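UDP-L-Rhamnose Synthase (Acanthamoeba polyphaga mimivirus, PDB 7JID) probably carries out the last step of UDP-L-rhamnose synthesis, holding NADP and UDP-rhamnose in a fold with a Rossmann-type nucleotide-binding part. Local coordinates at residues Phe145-Arg148 with Leu149-Phe153; Val274-Ile277 with Leu278-Ile281. All coordinates share one frame; numbering follows the deposited sequence.

Contact 1: residues Phe145-Arg148 with Leu149-Phe153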
loop_
_atom_site.group_PDB
_atom_site.type_symbol
_atom_site.label_atom_id
_atom_site.label_comp_id
_atom_site.label_asym_id
_atom_site.label_seq_id
_atom_site.Cartn_x
_atom_site.Cartn_y
_atom_site.Cartn_z
ATOM N N PHE A 145 -5.786 2.196 -3.858
ATOM C CA PHE A 145 -4.864 3.071 -3.112
ATOM C C PHE A 145 -3.777 3.602 -4.026
ATOM O O PHE A 145 -3.396 4.741 -3.881
ATOM C CB PHE A 145 -4.309 2.359 -1.881
ATOM C CG PHE A 145 -5.369 2.206 -0.814
ATOM C CD1 PHE A 145 -5.851 3.328 -0.158
ATOM C CD2 PHE A 145 -5.973 0.986 -0.563
ATOM C CE1 PHE A 145 -6.856 3.221 0.787
ATOM C CE2 PHE A 145 -6.948 0.871 0.412
ATOM C CZ PHE A 145 -7.398 1.997 1.065
ATOM N N THR A 146 -3.224 2.796 -4.939
ATOM C CA THR A 146 -2.220 3.354 -5.879
ATOM C C THR A 146 -2.829 4.523 -6.659
ATOM O O THR A 146 -2.169 5.582 -6.844
ATOM C CB THR A 146 -1.669 2.295 -6.820
ATOM O OG1 THR A 146 -1.252 1.258 -5.927
ATOM C CG2 THR A 146 -0.545 2.837 -7.661
ATOM N N ASP A 147 -4.070 4.394 -7.048
ATOM C CA ASP A 147 -4.722 5.428 -7.862
ATOM C C ASP A 147 -4.844 6.704 -7.023
ATOM O O ASP A 147 -4.553 7.771 -7.540
ATOM C CB ASP A 147 -6.097 4.972 -8.320
ATOM C CG ASP A 147 -6.768 6.014 -9.189
ATOM O OD1 ASP A 147 -6.596 5.923 -10.411
ATOM O OD2 ASP A 147 -7.568 6.807 -8.640
ATOM N N ARG A 148 -5.264 6.581 -5.776
ATOM C CA ARG A 148 -5.376 7.756 -4.897
ATOM C C ARG A 148 -3.981 8.367 -4.736
ATOM O O ARG A 148 -3.854 9.603 -4.790
ATOM C CB ARG A 148 -5.962 7.316 -3.565
ATOM C CG ARG A 148 -7.381 6.797 -3.706
ATOM C CD ARG A 148 -7.976 6.407 -2.386
ATOM N NE ARG A 148 -8.311 7.600 -1.620
ATOM C CZ ARG A 148 -8.882 7.540 -0.432
ATOM N NH1 ARG A 148 -9.160 6.372 0.113
ATOM N NH2 ARG A 148 -9.171 8.657 0.220
ATOM N N LEU A 149 -2.964 7.543 -4.480
ATOM C CA LEU A 149 -1.608 8.070 -4.203
ATOM C C LEU A 149 -1.098 8.820 -5.424
ATOM O O LEU A 149 -0.394 9.860 -5.276
ATOM C CB LEU A 149 -0.663 6.935 -3.791
ATOM C CG LEU A 149 -0.932 6.400 -2.390
ATOM C CD1 LEU A 149 -0.288 5.037 -2.195
ATOM C CD2 LEU A 149 -0.427 7.391 -1.358
ATOM N N MET A 150 -1.513 8.410 -6.616
ATOM C CA MET A 150 -1.035 9.085 -7.858
ATOM C C MET A 150 -1.587 10.509 -7.954
ATOM O O MET A 150 -0.942 11.340 -8.625
ATOM C CB MET A 150 -1.366 8.295 -9.118
ATOM C CG MET A 150 -0.563 7.033 -9.248
ATOM S SD MET A 150 1.237 7.343 -9.417
ATOM C CE MET A 150 1.834 5.647 -9.419
ATOM N N HIS A 151 -2.682 10.807 -7.267
ATOM C CA HIS A 151 -3.295 12.157 -7.289
ATOM C C HIS A 151 -2.365 13.131 -6.558
ATOM O O HIS A 151 -2.492 14.339 -6.797
ATOM C CB HIS A 151 -4.705 12.112 -6.706
ATOM C CG HIS A 151 -5.728 11.567 -7.654
ATOM N ND1 HIS A 151 -5.842 10.194 -7.962
ATOM C CD2 HIS A 151 -6.735 12.184 -8.328
ATOM C CE1 HIS A 151 -6.839 10.026 -8.821
ATOM N NE2 HIS A 151 -7.455 11.224 -8.979
ATOM N N PHE A 152 -1.478 12.656 -5.680
ATOM C CA PHE A 152 -0.439 13.510 -5.045
ATOM C C PHE A 152 0.663 13.901 -6.038
ATOM O O PHE A 152 1.512 14.756 -5.664
ATOM C CB PHE A 152 0.178 12.813 -3.833
ATOM C CG PHE A 152 -0.767 12.745 -2.678
ATOM C CD1 PHE A 152 -1.034 13.866 -1.923
ATOM C CD2 PHE A 152 -1.362 11.555 -2.318
ATOM C CE1 PHE A 152 -1.913 13.799 -0.854
ATOM C CE2 PHE A 152 -2.227 11.485 -1.236
ATOM C CZ PHE A 152 -2.535 12.623 -0.528
ATOM N N PHE A 153 0.657 13.352 -7.261
ATOM C CA PHE A 153 1.637 13.629 -8.323
ATOM C C PHE A 153 0.927 14.183 -9.575
ATOM O O PHE A 153 1.366 13.940 -10.665
ATOM C CB PHE A 153 2.416 12.359 -8.673
ATOM C CG PHE A 153 3.227 11.790 -7.544
ATOM C CD1 PHE A 153 4.566 12.105 -7.408
ATOM C CD2 PHE A 153 2.651 10.923 -6.632
ATOM C CE1 PHE A 153 5.306 11.585 -6.359
ATOM C CE2 PHE A 153 3.398 10.386 -5.591
ATOM C CZ PHE A 153 4.730 10.708 -5.471
#
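Phe145 O takes the amide of Leu149 at 2.9 Å from N to O, and the leucine CG lies just beside the same carbonyl, 3.3 Å from Phe145 O. This is the i to i+4 pattern of an alpha helix, and Thr146 repeats it: Met150 N reaches Thr146 O at 2.9 Å. The two side chains then run alongside each other. Thr146 CG2 points anti to the backbone N, while Met150 bends at its second torsion (chi2 -64°), which brings the methyl CE to 4.1 Å from CG2. Thr146 OG1 bonds Val142 O and Asn86 O.

Asp147 meets His151 twice. The imidazole ND1-H of His151 bonds Asp147 O at 2.8 Å, an oxygen to which Met150 N also makes a weak bond; the oxygen lies in the ring plane, though the imidazole donor stands 36° above the carbonyl plane. Asp147 OD2 also comes within 3.3 Å of His151 CE1. Glu128 O receives a bond from NE2, fixing the ring's rotation, and this oxygen-rich setting would probably favour a positively charged imidazole.

Arg148 contributes its carbonyl: His151 N bonds Arg148 O at 3.0 Å, an i to i+3 bond late in this helical run. Its guanidinium turns instead to Glu40 of the second subunit.

Around these turns, Met150 packs on strands 103-109 and 157-162 and on helix 79-99, and Asp147 pairs with Arg161. Phe152 stacks on Phe95 of the second subunit and Phe145 meets its Tyr88, consistent with the helical dimer interface of short-chain dehydrogenase relatives.

Contact 2: residues Val274-Ile277 with Leu278-Ile281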
loop_
_atom_site.group_PDB
_atom_site.type_symbol
_atom_site.label_atom_id
_atom_site.label_comp_id
_atom_site.label_asym_id
_atom_site.label_seq_id
_atom_site.Cartn_x
_atom_site.Cartn_y
_atom_site.Cartn_z
ATOM N N VAL A 274 -11.838 9.144 -30.485
ATOM C CA VAL A 274 -11.778 7.763 -29.937
ATOM C C VAL A 274 -13.163 7.171 -30.130
ATOM O O VAL A 274 -14.118 7.731 -29.614
ATOM C CB VAL A 274 -11.413 7.711 -28.440
ATOM C CG1 VAL A 274 -11.392 6.268 -27.934
ATOM C CG2 VAL A 274 -10.076 8.402 -28.180
ATOM N N PRO A 275 -13.282 6.020 -30.808
ATOM C CA PRO A 275 -14.579 5.426 -31.129
ATOM C C PRO A 275 -15.331 4.987 -29.863
ATOM O O PRO A 275 -14.685 4.499 -28.926
ATOM C CB PRO A 275 -14.233 4.188 -31.954
ATOM C CG PRO A 275 -12.878 4.518 -32.556
ATOM C CD PRO A 275 -12.175 5.300 -31.476
ATOM N N ASP A 276 -16.655 5.132 -29.850
ATOM C CA ASP A 276 -17.450 4.467 -28.787
ATOM C C ASP A 276 -17.097 2.983 -28.820
ATOM O O ASP A 276 -16.647 2.422 -29.858
ATOM C CB ASP A 276 -18.940 4.696 -28.953
ATOM C CG ASP A 276 -19.483 3.881 -30.097
ATOM O OD1 ASP A 276 -19.760 2.694 -29.867
ATOM O OD2 ASP A 276 -19.646 4.429 -31.242
ATOM N N ILE A 277 -17.196 2.332 -27.659
ATOM C CA ILE A 277 -16.741 0.942 -27.472
ATOM C C ILE A 277 -17.442 -0.023 -28.458
ATOM O O ILE A 277 -16.811 -0.996 -28.920
ATOM C CB ILE A 277 -16.929 0.511 -25.999
ATOM C CG1 ILE A 277 -16.376 -0.876 -25.732
ATOM C CG2 ILE A 277 -18.381 0.596 -25.552
ATOM C CD1 ILE A 277 -14.906 -1.003 -26.033
ATOM N N LEU A 278 -18.716 0.170 -28.789
ATOM C CA LEU A 278 -19.409 -0.803 -29.688
ATOM C C LEU A 278 -18.929 -0.642 -31.149
ATOM O O LEU A 278 -18.573 -1.677 -31.797
ATOM C CB LEU A 278 -20.930 -0.672 -29.538
ATOM C CG LEU A 278 -21.657 -1.794 -30.276
ATOM C CD1 LEU A 278 -21.343 -3.136 -29.647
ATOM C CD2 LEU A 278 -23.165 -1.584 -30.248
ATOM N N THR A 279 -18.806 0.580 -31.643
ATOM C CA THR A 279 -18.158 0.864 -32.951
ATOM C C THR A 279 -16.758 0.252 -32.929
ATOM O O THR A 279 -16.415 -0.476 -33.888
ATOM C CB THR A 279 -18.117 2.353 -33.271
ATOM O OG1 THR A 279 -19.441 2.899 -33.250
ATOM C CG2 THR A 279 -17.468 2.618 -34.609
ATOM N N GLY A 280 -15.996 0.463 -31.850
ATOM C CA GLY A 280 -14.626 -0.043 -31.772
ATOM C C GLY A 280 -14.585 -1.547 -31.746
ATOM O O GLY A 280 -13.733 -2.137 -32.428
ATOM N N ILE A 281 -15.458 -2.223 -30.992
ATOM C CA ILE A 281 -15.489 -3.712 -30.913
ATOM C C ILE A 281 -15.911 -4.251 -32.279
ATOM O O ILE A 281 -15.339 -5.277 -32.700
ATOM C CB ILE A 281 -16.465 -4.211 -29.825
ATOM C CG1 ILE A 281 -15.967 -3.868 -28.424
ATOM C CG2 ILE A 281 -16.713 -5.712 -29.957
ATOM C CD1 ILE A 281 -14.720 -4.573 -28.028
#
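The carboxylate of Asp276 is the flat group here, and Thr279 grips both its oxygens. Its backbone N-H comes from above the plane: Thr279 N bonds Asp276 OD1 at 2.9 Å, nearly straight at 172° but 41° out of the carboxylate plane. Thr279 OG1 donates to Asp276 OD2 on the syn side, tilted out of the carboxylate plane, in a short 2.5 Å bond. This is an N-cap, with Asp276 immediately before helix 277-287. CG sits between the backbone N and the carbonyl carbon (chi1 74°), which swings the carboxylate over the first turn, where it would probably also gain from the positive end of the helix dipole.

Behind the cap the regular helix bonds begin. Gly280 N reaches Asp276 O at 2.9 Å, and Pro275 CB lies beside that amide, 4.1 Å from Gly280 N. Just ahead of the cap, Pro275 O takes Asn218 ND2, tying the approach to the helix to a neighbouring loop.

On the inner face Ile277 and Ile281 lie side by side. Ile277 CD1, the tip of its longer branch, is 3.9 Å from the methylene Ile281 CG1, and Ile281 also packs on Ile227 and Leu230 of helix 224-234. Ile281 N bonds Ile277 O, and Ile281 CG1 presses close to that same oxygen, at 3.0 Å from Ile277 O.

Overall arrangement
From the N terminus, the chain builds most of the six-stranded parallel sheet before it reaches contact 1, the last turns of helix 138-150 and the residues just after it, which lead on to strand 157-162. After that strand and the later helices comes contact 2, where the loop following helix 265-270 turns into helix 277-287 near the C terminus. Each contact closes only local turns, and the two are in series, neither nesting nor crossing. The centres of contact 1 and contact 2 lie about 29 Å apart, on opposite sides of the chain's centre. Contact 1 joins the nucleotide-binding sheet to the second subunit, whereas contact 2 fits the last helix against helix 224-234.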